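Local coordinates for protein Bd0816 (Bdellovibrio bacteriovorus HD100, PDB 5CER) that probably acts as a serine-type D-Ala-D-Ala carboxypeptidase of the peptidase S13 family, trimming the terminal D-alanine from peptidoglycan peptides, at residues L102-N107 with E135-N140; S296-N299 with T305-N308; Q244-F249 with C270-K275; D50-T55 with P391-S396. The protein carries 2 engineered substitutions. All blocks are in the same frame, centred on the assembly; numbering follows the deposited sequence.

Contact 1. Residues L102-N107 with E135-N140; sequences LTFDEN and EAVIKN
Phe104 presents one face of its ring to Val137, whose CG1 methyl sits over the aromatic carbons rather than beside them. That methyl lies 3.5 Å from the ring centroid and only 16° off the ring normal, a clear CH-pi contact. It is displaced toward the outer rim, so CZ and CE1 of Phe104 are the ring atoms nearest to Val137 CG1, both at 3.5 Å. The rest of the valine follows the methyl down: Val137 CB comes within 3.6 Å of Phe104 CZ. Chi1 of Val137 (171°) turns CG1 away from its own backbone N and swings it onto the ring. Ile138 arrives from another direction, at the rim and in the plane of the ring, with its CG1 3.8 Å from Phe104 CE2. One ring thus meets two successive helix residues, by its face and by its edge. Phe104 ends strand 98-104, and helix 130-145 belongs to the connection between that strand and its parallel neighbour 175-181, a beta-alpha-beta crossover in the mixed sheet. Ile138 bridges the same two strands, since it also touches Ile179. Leu141, one turn further along the helix, adds to the apolar layer around Phe104. Just past the strand the chain turns at Asp105, whose OD1 accepts a 2.9 Å hydrogen bond from Asn107 N in an Asx turn and takes another from Gly73 N.

Contact 2. Residues S296-N299 with T305-N308; sequences SVAN and TIDN
Ile306 reaches across to the 296-299 backbone with the end of its longer branch. Its chi1 of 60° wedges CG1 between the backbone N and the carbonyl carbon, and the extended chi2 then carries CD1 out to the backbone of 296-299. There the methyl lies against main chain more than against side chains: Ile306 CD1 is 3.4 Å from Ala298 N and 3.6 Å from Val297 C. Ser296 closes over it with its methylene, CB standing 3.6 Å from Ile306 CD1, while the serine hydroxyl is engaged by Asn212 OD1. Ala298 offers its methyl more loosely, CB to Ile306 CD1 being 4.3 Å.

Beyond the isoleucine the backbones themselves join. Asn299 N donates to Ile306 O at 3.0 Å in a nearly straight bond (174°). A CA-H...O contact follows, Asn299 CA lying 3.5 Å from Asp307 O. Asn299 has a positive phi, and its CG is turned away from its own N; partly through this, Asn299 ND2 comes to 3.5 Å from Asp307 O, a near approach too long to count as a bond. The arrangement closes a short chain reversal after edge strand 296-297. That strand pairs with strand 317-324, which carries the Lys-Thr-Gly signature of penicillin-binding proteins and serine beta-lactamases. Ile306 touches its threonine, Thr321, and Thr305 is hydrogen-bonded to it, consistent with a loop bordering the active-site region of that fold.

Contact 3. Residues Q244-F249 with C270-K275; sequences QNQIVF and CETMIK
A small antiparallel sheet runs straight into helix 270-286, and Gln246, at the entry to its edge strand 247-248, meets Thr272 in the first turn of that helix. The helix starts directly after the central strand 267-268, so the contact folds the edge of the sheet against the helix that grows out of its middle. Thr272 divides its two branches between two neighbours. Its hydroxyl faces Gln246, with OG1 3.6 Å from Gln246 CB and 3.5 Å from Gln246 O; its methyl faces Ile247, with CG2 4.0 Å from Ile247 CD1. A chi1 of -58° makes this split, placing OG1 beside Thr272's own backbone N and CG2 on the carbonyl side. Both neighbours cross the threonine at about a right angle.

Gln246 touches with the root of its side chain alone. From CB the chain bends at chi2 (84°), and its amide turns away, where OE1 accepts from Asp243 N. Ile247 continues inward and also meets Ile38 of helix 35-47, which joins this corner to the apolar interior. No hydrogen bond links the two segments. The Thr272 hydroxyl instead bonds with that of Thr269, and Thr269 in turn pairs through its backbone with Gln246. The polar end of Thr272 is therefore satisfied close to the helix start, and what passes between the segments is van der Waals contact and one long polar approach, all around a single threonine.

Contact 4. Residues D50-T55 with P391-S396; sequences DYRHKT and PFDQNS
With chi1 at -80°, Arg52 sets its CG beside the backbone N, and an extended run from CG to NE carries the guanidinium over to Asp393. The aspartate meets it from the opposite direction, its CG held between its own N and carbonyl carbon (chi1 70°). The grip is end-on and two-fold: Arg52 NH1 donates to Asp393 OD1 at 2.9 Å, and Arg52 NH2 to Asp393 OD2 at 2.8 Å, the latter using the syn lone pair. The pair is not flat, because guanidinium and carboxylate planes are turned 48° apart. Asn395 lies over one face of the guanidinium, its CB 3.8 Å from Arg52 NH2, and NH1 has a second acceptor in Ser200 O.

The carboxylate is gripped from its own side as well. Asn395 N gives a 3.0 Å hydrogen bond to Asp393 OD1, making an Asx turn and reaching that oxygen from the face opposite to Arg52 NH1; three hydrogen bonds thus fix how Asp393 is rotated. Ser396 N to Asp393 O closes a type I beta turn from Asp393 to Ser396. Across it Ser396 OG takes a 2.8 Å bond from Asp393 N, and it is also bonded to Gln199 O. A salt bridge to the turn's leading aspartate pins this late loop, before final strand 399-400, beside the segment entering strand 54-61 of the mixed sheet.

In the fold
Contact 4 joins segments 336 residues apart, and the other three contacts lie inside the loop it closes. Contacts 1 and 4 reach the same mixed sheet: their centres are 21 Å apart and their nearest atoms about 7 Å. Contacts 2 and 3 both belong to the part of the chain related to S13 carboxypeptidases and follow one another in sequence, helix 270-286 leading to strand 296-297, yet their centres stand 25 Å apart. Contact 2 is the one next to the Lys-Thr-Gly strand 317-324, probably near the active site. Contact 1 is far from both, with centres 36 Å from contact 2 and 37 Å from contact 3.

Contact 1. Residues L102-N107 with E135-N140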
loop_
_atom_site.group_PDB
_atom_site.type_symbol
_atom_site.label_atom_id
_atom_site.label_comp_id
_atom_site.label_asym_id
_atom_site.label_seq_id
_atom_site.Cartn_x
_atom_site.Cartn_y
_atom_site.Cartn_z
ATOM N N LEU A 102 -9.359 -7.000 -33.408
ATOM C CA LEU A 102 -8.390 -6.632 -32.426
ATOM C C LEU A 102 -7.576 -7.904 -32.132
ATOM O O LEU A 102 -8.070 -8.848 -31.533
ATOM C CB LEU A 102 -9.093 -6.075 -31.186
ATOM C CG LEU A 102 -8.290 -5.193 -30.213
ATOM C CD1 LEU A 102 -9.038 -4.204 -29.307
ATOM C CD2 LEU A 102 -7.594 -6.186 -29.372
ATOM N N THR A 103 -6.324 -7.905 -32.543
ATOM C CA THR A 103 -5.386 -8.937 -32.148
ATOM C C THR A 103 -4.354 -8.368 -31.187
ATOM O O THR A 103 -4.221 -7.146 -31.055
ATOM C CB THR A 103 -4.699 -9.555 -33.386
ATOM O OG1 THR A 103 -3.838 -8.597 -34.019
ATOM C CG2 THR A 103 -5.725 -10.014 -34.387
ATOM N N PHE A 104 -3.659 -9.252 -30.469
ATOM C CA PHE A 104 -2.607 -8.852 -29.524
ATOM C C PHE A 104 -1.594 -9.973 -29.416
ATOM O O PHE A 104 -1.945 -11.164 -29.558
ATOM C CB PHE A 104 -3.204 -8.509 -28.143
ATOM C CG PHE A 104 -3.814 -9.697 -27.438
ATOM C CD1 PHE A 104 -3.039 -10.523 -26.630
ATOM C CD2 PHE A 104 -5.138 -10.044 -27.665
ATOM C CE1 PHE A 104 -3.566 -11.637 -26.022
ATOM C CE2 PHE A 104 -5.675 -11.173 -27.055
ATOM C CZ PHE A 104 -4.879 -11.968 -26.218
ATOM N N ASP A 105 -0.346 -9.603 -29.138
ATOM C CA ASP A 105 0.766 -10.557 -29.060
ATOM C C ASP A 105 1.082 -10.993 -27.598
ATOM O O ASP A 105 0.424 -10.576 -26.622
ATOM C CB ASP A 105 1.995 -10.022 -29.840
ATOM C CG ASP A 105 2.803 -8.970 -29.085
ATOM O OD1 ASP A 105 2.598 -8.766 -27.872
ATOM O OD2 ASP A 105 3.705 -8.371 -29.717
ATOM N N GLU A 106 2.114 -11.818 -27.445
ATOM C CA GLU A 106 2.456 -12.436 -26.137
ATOM C C GLU A 106 2.943 -11.506 -25.056
ATOM O O GLU A 106 3.051 -11.899 -23.903
ATOM C CB GLU A 106 3.496 -13.563 -26.324
ATOM C CG GLU A 106 4.835 -13.168 -26.943
ATOM C CD GLU A 106 4.889 -13.330 -28.449
ATOM O OE1 GLU A 106 3.833 -13.193 -29.127
ATOM O OE2 GLU A 106 6.002 -13.605 -28.962
ATOM N N ASN A 107 3.217 -10.280 -25.439
ATOM C CA ASN A 107 3.689 -9.275 -24.522
ATOM C C ASN A 107 2.608 -8.319 -24.025
ATOM O O ASN A 107 2.924 -7.402 -23.239
ATOM C CB ASN A 107 4.880 -8.533 -25.170
ATOM C CG ASN A 107 6.085 -9.438 -25.336
ATOM O OD1 ASN A 107 6.435 -10.260 -24.474
ATOM N ND2 ASN A 107 6.681 -9.344 -26.473
ATOM N N GLU A 135 -5.999 -16.290 -23.006
ATOM C CA GLU A 135 -7.440 -16.430 -22.665
ATOM C C GLU A 135 -7.842 -15.394 -21.616
ATOM O O GLU A 135 -8.977 -14.894 -21.666
ATOM C CB GLU A 135 -7.838 -17.855 -22.134
ATOM C CG GLU A 135 -7.572 -19.082 -23.082
ATOM C CD GLU A 135 -8.208 -18.896 -24.462
ATOM O OE1 GLU A 135 -9.444 -19.053 -24.570
ATOM O OE2 GLU A 135 -7.494 -18.631 -25.466
ATOM N N ALA A 136 -6.946 -15.103 -20.666
ATOM C CA ALA A 136 -7.252 -14.097 -19.637
ATOM C C ALA A 136 -7.243 -12.690 -20.227
ATOM O O ALA A 136 -8.080 -11.876 -19.857
ATOM C CB ALA A 136 -6.307 -14.223 -18.462
ATOM N N VAL A 137 -6.350 -12.419 -21.176
ATOM C CA VAL A 137 -6.327 -11.124 -21.847
ATOM C C VAL A 137 -7.599 -10.940 -22.705
ATOM O O VAL A 137 -8.253 -9.884 -22.672
ATOM C CB VAL A 137 -5.068 -10.971 -22.719
ATOM C CG1 VAL A 137 -5.163 -9.726 -23.593
ATOM C CG2 VAL A 137 -3.834 -10.901 -21.859
ATOM N N ILE A 138 -7.974 -11.993 -23.430
ATOM C CA ILE A 138 -9.267 -12.029 -24.103
ATOM C C ILE A 138 -10.396 -11.687 -23.147
ATOM O O ILE A 138 -11.188 -10.795 -23.454
ATOM C CB ILE A 138 -9.508 -13.389 -24.804
ATOM C CG1 ILE A 138 -8.523 -13.388 -25.984
ATOM C CG2 ILE A 138 -10.980 -13.555 -25.241
ATOM C CD1 ILE A 138 -8.370 -14.539 -26.907
ATOM N N LYS A 139 -10.500 -12.415 -22.029
ATOM C CA LYS A 139 -11.553 -12.144 -21.041
ATOM C C LYS A 139 -11.693 -10.648 -20.662
ATOM O O LYS A 139 -12.800 -10.128 -20.663
ATOM C CB LYS A 139 -11.373 -12.938 -19.751
ATOM C CG LYS A 139 -11.843 -14.364 -19.859
ATOM C CD LYS A 139 -12.233 -15.022 -21.279
ATOM C CE LYS A 139 -13.709 -15.375 -21.478
ATOM N NZ LYS A 139 -14.468 -14.387 -22.301
ATOM N N ASN A 140 -10.569 -10.009 -20.334
ATOM C CA ASN A 140 -10.515 -8.575 -20.016
ATOM C C ASN A 140 -10.896 -7.655 -21.145
ATOM O O ASN A 140 -11.711 -6.743 -20.943
ATOM C CB ASN A 140 -9.113 -8.167 -19.558
ATOM C CG ASN A 140 -8.825 -8.602 -18.154
ATOM O OD1 ASN A 140 -9.094 -7.875 -17.201
ATOM N ND2 ASN A 140 -8.330 -9.811 -18.006
#

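Contact 2. Residues S296-N299 with T305-N308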
loop_
_atom_site.group_PDB
_atom_site.type_symbol
_atom_site.label_atom_id
_atom_site.label_comp_id
_atom_site.label_asym_id
_atom_site.label_seq_id
_atom_site.Cartn_x
_atom_site.Cartn_y
_atom_site.Cartn_z
ATOM N N SER A 296 6.893 5.838 -0.484
ATOM C CA SER A 296 5.896 6.703 0.128
ATOM C C SER A 296 6.482 7.602 1.207
ATOM O O SER A 296 7.451 7.221 1.851
ATOM C CB SER A 296 4.771 5.855 0.738
ATOM O OG SER A 296 4.291 4.893 -0.191
ATOM N N VAL A 297 5.844 8.755 1.412
ATOM C CA VAL A 297 6.233 9.697 2.431
ATOM C C VAL A 297 5.149 9.759 3.475
ATOM O O VAL A 297 3.995 10.016 3.138
ATOM C CB VAL A 297 6.417 11.112 1.846
ATOM C CG1 VAL A 297 6.817 12.091 2.927
ATOM C CG2 VAL A 297 7.485 11.072 0.751
ATOM N N ALA A 298 5.524 9.541 4.736
ATOM C CA ALA A 298 4.580 9.520 5.843
ATOM C C ALA A 298 3.708 10.753 5.840
ATOM O O ALA A 298 4.201 11.869 5.798
ATOM C CB ALA A 298 5.287 9.389 7.170
ATOM N N ASN A 299 2.401 10.525 5.913
ATOM C CA ASN A 299 1.400 11.569 5.975
ATOM C C ASN A 299 1.194 12.314 4.663
ATOM O O ASN A 299 0.043 12.552 4.297
ATOM C CB ASN A 299 1.646 12.538 7.140
ATOM C CG ASN A 299 0.541 13.532 7.328
ATOM O OD1 ASN A 299 0.779 14.734 7.257
ATOM N ND2 ASN A 299 -0.669 13.061 7.561
ATOM N N THR A 305 -0.221 3.499 1.999
ATOM C CA THR A 305 -0.397 2.799 3.263
ATOM C C THR A 305 0.172 3.518 4.503
ATOM O O THR A 305 0.009 2.991 5.606
ATOM C CB THR A 305 0.251 1.391 3.254
ATOM O OG1 THR A 305 1.670 1.531 3.197
ATOM C CG2 THR A 305 -0.296 0.519 2.112
ATOM N N ILE A 306 0.885 4.638 4.343
ATOM C CA ILE A 306 1.373 5.395 5.479
ATOM C C ILE A 306 0.806 6.810 5.513
ATOM O O ILE A 306 1.391 7.678 6.133
ATOM C CB ILE A 306 2.886 5.422 5.527
ATOM C CG1 ILE A 306 3.482 6.070 4.263
ATOM C CG2 ILE A 306 3.419 3.994 5.743
ATOM C CD1 ILE A 306 4.999 6.244 4.289
ATOM N N ASP A 307 -0.350 7.004 4.879
ATOM C CA ASP A 307 -1.164 8.177 5.050
ATOM C C ASP A 307 -1.404 8.546 6.529
ATOM O O ASP A 307 -1.428 9.711 6.880
ATOM C CB ASP A 307 -2.517 7.925 4.324
ATOM C CG ASP A 307 -3.491 9.132 4.380
ATOM O OD1 ASP A 307 -3.036 10.323 4.565
ATOM O OD2 ASP A 307 -4.726 8.852 4.231
ATOM N N ASN A 308 -1.612 7.547 7.385
ATOM C CA ASN A 308 -1.968 7.752 8.804
ATOM C C ASN A 308 -0.935 7.186 9.768
ATOM O O ASN A 308 -1.257 6.718 10.861
ATOM C CB ASN A 308 -3.329 7.114 9.034
ATOM C CG ASN A 308 -4.387 7.733 8.171
ATOM O OD1 ASN A 308 -4.508 8.931 8.116
ATOM N ND2 ASN A 308 -5.105 6.916 7.436
#

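Contact 3. Residues Q244-F249 with C270-K275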
loop_
_atom_site.group_PDB
_atom_site.type_symbol
_atom_site.label_atom_id
_atom_site.label_comp_id
_atom_site.label_asym_id
_atom_site.label_seq_id
_atom_site.Cartn_x
_atom_site.Cartn_y
_atom_site.Cartn_z
ATOM N N GLN A 244 21.750 -17.209 -1.141
ATOM C CA GLN A 244 20.683 -17.833 -0.327
ATOM C C GLN A 244 20.822 -17.756 1.201
ATOM O O GLN A 244 19.824 -17.799 1.909
ATOM C CB GLN A 244 20.483 -19.288 -0.736
ATOM C CG GLN A 244 21.672 -20.250 -0.454
ATOM C CD GLN A 244 22.832 -20.184 -1.479
ATOM O OE1 GLN A 244 22.809 -19.400 -2.439
ATOM N NE2 GLN A 244 23.836 -21.035 -1.271
ATOM N N ASN A 245 22.040 -17.646 1.700
ATOM C CA ASN A 245 22.256 -17.362 3.115
ATOM C C ASN A 245 21.693 -16.034 3.557
ATOM O O ASN A 245 21.364 -15.882 4.720
ATOM C CB ASN A 245 23.769 -17.428 3.472
ATOM C CG ASN A 245 24.367 -18.819 3.273
ATOM O OD1 ASN A 245 25.429 -18.949 2.694
ATOM N ND2 ASN A 245 23.626 -19.846 3.638
ATOM N N GLN A 246 21.633 -15.057 2.673
ATOM C CA GLN A 246 21.125 -13.719 2.997
ATOM C C GLN A 246 19.714 -13.430 2.487
ATOM O O GLN A 246 19.042 -12.534 3.002
ATOM C CB GLN A 246 22.059 -12.623 2.430
ATOM C CG GLN A 246 23.391 -12.480 3.116
ATOM C CD GLN A 246 24.403 -13.463 2.593
ATOM O OE1 GLN A 246 24.559 -13.639 1.380
ATOM N NE2 GLN A 246 25.133 -14.076 3.507
ATOM N N ILE A 247 19.304 -14.104 1.413
ATOM C CA ILE A 247 18.071 -13.718 0.698
ATOM C C ILE A 247 17.530 -14.852 -0.154
ATOM O O ILE A 247 18.289 -15.526 -0.876
ATOM C CB ILE A 247 18.307 -12.421 -0.106
ATOM C CG1 ILE A 247 16.990 -11.906 -0.693
ATOM C CG2 ILE A 247 19.372 -12.592 -1.201
ATOM C CD1 ILE A 247 17.025 -10.440 -1.059
ATOM N N VAL A 248 16.244 -15.116 -0.009
ATOM C CA VAL A 248 15.516 -16.066 -0.882
ATOM C C VAL A 248 14.220 -15.417 -1.321
ATOM O O VAL A 248 13.435 -14.994 -0.479
ATOM C CB VAL A 248 15.181 -17.398 -0.187
ATOM C CG1 VAL A 248 14.511 -18.390 -1.146
ATOM C CG2 VAL A 248 16.458 -18.053 0.409
ATOM N N PHE A 249 14.043 -15.303 -2.633
ATOM C CA PHE A 249 12.838 -14.761 -3.209
ATOM C C PHE A 249 12.089 -15.825 -4.006
ATOM O O PHE A 249 12.694 -16.688 -4.662
ATOM C CB PHE A 249 13.136 -13.528 -4.119
ATOM C CG PHE A 249 12.993 -12.194 -3.442
ATOM C CD1 PHE A 249 13.402 -11.991 -2.132
ATOM C CD2 PHE A 249 12.517 -11.098 -4.149
ATOM C CE1 PHE A 249 13.285 -10.758 -1.531
ATOM C CE2 PHE A 249 12.391 -9.846 -3.522
ATOM C CZ PHE A 249 12.779 -9.689 -2.218
ATOM N N CYS A 270 18.245 -8.465 7.846
ATOM C CA CYS A 270 17.975 -7.073 8.070
ATOM C C CYS A 270 19.082 -6.223 7.440
ATOM O O CYS A 270 18.834 -5.133 6.946
ATOM C CB CYS A 270 17.825 -6.818 9.578
ATOM S SG CYS A 270 16.883 -5.345 10.000
ATOM N N GLU A 271 20.309 -6.725 7.514
ATOM C CA GLU A 271 21.464 -6.149 6.826
ATOM C C GLU A 271 21.190 -5.959 5.336
ATOM O O GLU A 271 21.535 -4.940 4.747
ATOM C CB GLU A 271 22.702 -7.055 7.028
ATOM C CG GLU A 271 23.880 -6.747 6.121
ATOM C CD GLU A 271 25.138 -7.470 6.501
ATOM O OE1 GLU A 271 25.028 -8.620 6.980
ATOM O OE2 GLU A 271 26.259 -6.870 6.414
ATOM N N THR A 272 20.623 -6.983 4.729
ATOM C CA THR A 272 20.340 -6.963 3.291
ATOM C C THR A 272 19.372 -5.807 2.915
ATOM O O THR A 272 19.523 -5.182 1.861
ATOM C CB THR A 272 19.754 -8.320 2.811
ATOM O OG1 THR A 272 20.661 -9.381 3.100
ATOM C CG2 THR A 272 19.492 -8.294 1.313
ATOM N N MET A 273 18.412 -5.530 3.790
ATOM C CA MET A 273 17.449 -4.430 3.584
ATOM C C MET A 273 18.108 -3.074 3.691
ATOM O O MET A 273 17.784 -2.195 2.910
ATOM C CB MET A 273 16.287 -4.491 4.576
ATOM C CG MET A 273 15.389 -5.685 4.375
ATOM S SD MET A 273 14.585 -5.783 2.751
ATOM C CE MET A 273 14.022 -4.078 2.472
ATOM N N ILE A 274 19.063 -2.926 4.606
ATOM C CA ILE A 274 19.880 -1.704 4.706
ATOM C C ILE A 274 20.729 -1.520 3.428
ATOM O O ILE A 274 20.799 -0.405 2.904
ATOM C CB ILE A 274 20.799 -1.700 5.938
ATOM C CG1 ILE A 274 19.973 -1.743 7.224
ATOM C CG2 ILE A 274 21.679 -0.460 5.960
ATOM C CD1 ILE A 274 18.932 -0.641 7.364
ATOM N N LYS A 275 21.373 -2.586 2.949
ATOM C CA LYS A 275 22.136 -2.499 1.680
ATOM C C LYS A 275 21.268 -2.020 0.535
ATOM O O LYS A 275 21.620 -1.090 -0.156
ATOM C CB LYS A 275 22.723 -3.833 1.268
ATOM C CG LYS A 275 23.999 -4.173 1.973
ATOM C CD LYS A 275 24.555 -5.475 1.428
ATOM C CE LYS A 275 25.452 -6.186 2.423
ATOM N NZ LYS A 275 25.840 -7.514 1.868
#

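Contact 4. Residues D50-T55 with P391-S396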
loop_
_atom_site.group_PDB
_atom_site.type_symbol
_atom_site.label_atom_id
_atom_site.label_comp_id
_atom_site.label_asym_id
_atom_site.label_seq_id
_atom_site.Cartn_x
_atom_site.Cartn_y
_atom_site.Cartn_z
ATOM N N ASP A 50 13.915 6.094 -15.529
ATOM C CA ASP A 50 12.916 6.781 -16.359
ATOM C C ASP A 50 12.434 5.927 -17.542
ATOM O O ASP A 50 11.843 6.441 -18.468
ATOM C CB ASP A 50 13.457 8.140 -16.811
ATOM C CG ASP A 50 13.431 9.171 -15.707
ATOM O OD1 ASP A 50 12.530 9.097 -14.837
ATOM O OD2 ASP A 50 14.291 10.084 -15.679
ATOM N N TYR A 51 12.649 4.619 -17.481
ATOM C CA TYR A 51 12.206 3.722 -18.529
ATOM C C TYR A 51 10.679 3.787 -18.749
ATOM O O TYR A 51 9.872 3.981 -17.813
ATOM C CB TYR A 51 12.644 2.293 -18.197
ATOM C CG TYR A 51 12.102 1.242 -19.130
ATOM C CD1 TYR A 51 12.742 0.954 -20.332
ATOM C CD2 TYR A 51 10.955 0.525 -18.793
ATOM C CE1 TYR A 51 12.243 0.000 -21.182
ATOM C CE2 TYR A 51 10.464 -0.450 -19.619
ATOM C CZ TYR A 51 11.101 -0.695 -20.825
ATOM O OH TYR A 51 10.605 -1.666 -21.673
ATOM N N ARG A 52 10.298 3.626 -19.998
ATOM C CA ARG A 52 8.919 3.651 -20.383
ATOM C C ARG A 52 8.563 2.402 -21.157
ATOM O O ARG A 52 9.249 2.021 -22.134
ATOM C CB ARG A 52 8.636 4.930 -21.172
ATOM C CG ARG A 52 8.456 6.150 -20.273
ATOM C CD ARG A 52 8.178 7.362 -21.134
ATOM N NE ARG A 52 8.199 8.637 -20.426
ATOM C CZ ARG A 52 7.136 9.293 -19.972
ATOM N NH1 ARG A 52 5.902 8.796 -20.050
ATOM N NH2 ARG A 52 7.315 10.468 -19.399
ATOM N N HIS A 53 7.464 1.783 -20.736
ATOM C CA HIS A 53 6.866 0.651 -21.457
ATOM C C HIS A 53 6.124 1.185 -22.692
ATOM O O HIS A 53 5.141 1.910 -22.563
ATOM C CB HIS A 53 5.918 -0.144 -20.562
ATOM C CG HIS A 53 6.587 -0.774 -19.386
ATOM N ND1 HIS A 53 6.868 -2.133 -19.304
ATOM C CD2 HIS A 53 7.045 -0.223 -18.239
ATOM C CE1 HIS A 53 7.475 -2.375 -18.158
ATOM N NE2 HIS A 53 7.582 -1.235 -17.493
ATOM N N LYS A 54 6.645 0.865 -23.870
ATOM C CA LYS A 54 6.203 1.412 -25.159
ATOM C C LYS A 54 5.384 0.388 -25.874
ATOM O O LYS A 54 5.927 -0.439 -26.643
ATOM C CB LYS A 54 7.410 1.805 -26.046
ATOM C CG LYS A 54 8.205 2.984 -25.516
ATOM C CD LYS A 54 9.467 3.281 -26.317
ATOM C CE LYS A 54 10.641 3.700 -25.417
ATOM N NZ LYS A 54 10.953 2.748 -24.274
ATOM N N THR A 55 4.072 0.445 -25.644
ATOM C CA THR A 55 3.139 -0.422 -26.296
ATOM C C THR A 55 2.840 0.135 -27.698
ATOM O O THR A 55 2.459 1.299 -27.865
ATOM C CB THR A 55 1.893 -0.601 -25.427
ATOM O OG1 THR A 55 2.255 -0.915 -24.063
ATOM C CG2 THR A 55 1.035 -1.724 -25.944
ATOM N N PRO A 391 -0.701 6.166 -14.242
ATOM C CA PRO A 391 0.019 5.308 -15.144
ATOM C C PRO A 391 0.335 5.929 -16.500
ATOM O O PRO A 391 0.914 5.249 -17.360
ATOM C CB PRO A 391 -0.905 4.108 -15.287
ATOM C CG PRO A 391 -2.267 4.663 -15.101
ATOM C CD PRO A 391 -2.131 5.811 -14.167
ATOM N N PHE A 392 -0.023 7.203 -16.701
ATOM C CA PHE A 392 0.310 7.956 -17.941
ATOM C C PHE A 392 0.609 9.382 -17.526
ATOM O O PHE A 392 0.188 9.788 -16.445
ATOM C CB PHE A 392 -0.874 7.911 -18.953
ATOM C CG PHE A 392 -2.207 8.290 -18.365
ATOM C CD1 PHE A 392 -2.568 9.609 -18.221
ATOM C CD2 PHE A 392 -3.085 7.320 -17.906
ATOM C CE1 PHE A 392 -3.776 9.974 -17.636
ATOM C CE2 PHE A 392 -4.314 7.673 -17.333
ATOM C CZ PHE A 392 -4.652 9.014 -17.210
ATOM N N ASP A 393 1.316 10.113 -18.367
ATOM C CA ASP A 393 1.609 11.511 -18.130
ATOM C C ASP A 393 1.590 12.280 -19.468
ATOM O O ASP A 393 1.048 11.780 -20.459
ATOM C CB ASP A 393 2.945 11.639 -17.396
ATOM C CG ASP A 393 4.149 11.282 -18.279
ATOM O OD1 ASP A 393 3.954 10.916 -19.495
ATOM O OD2 ASP A 393 5.289 11.315 -17.742
ATOM N N GLN A 394 2.178 13.471 -19.511
ATOM C CA GLN A 394 2.106 14.338 -20.724
ATOM C C GLN A 394 2.885 13.829 -21.943
ATOM O O GLN A 394 2.660 14.319 -23.014
ATOM C CB GLN A 394 2.514 15.784 -20.394
ATOM C CG GLN A 394 1.594 16.426 -19.346
ATOM C CD GLN A 394 1.924 17.872 -19.029
ATOM O OE1 GLN A 394 2.959 18.173 -18.438
ATOM N NE2 GLN A 394 1.058 18.785 -19.446
ATOM N N ASN A 395 3.734 12.822 -21.774
ATOM C CA ASN A 395 4.400 12.166 -22.868
ATOM C C ASN A 395 3.779 10.807 -23.170
ATOM O O ASN A 395 4.346 10.017 -23.914
ATOM C CB ASN A 395 5.882 11.991 -22.551
ATOM C CG ASN A 395 6.657 13.285 -22.652
ATOM O OD1 ASN A 395 6.884 13.774 -23.729
ATOM N ND2 ASN A 395 7.070 13.841 -21.522
ATOM N N SER A 396 2.581 10.554 -22.659
ATOM C CA SER A 396 1.872 9.325 -22.993
ATOM C C SER A 396 0.958 9.452 -24.195
ATOM O O SER A 396 0.494 8.425 -24.703
ATOM C CB SER A 396 1.079 8.839 -21.773
ATOM O OG SER A 396 1.968 8.590 -20.671
#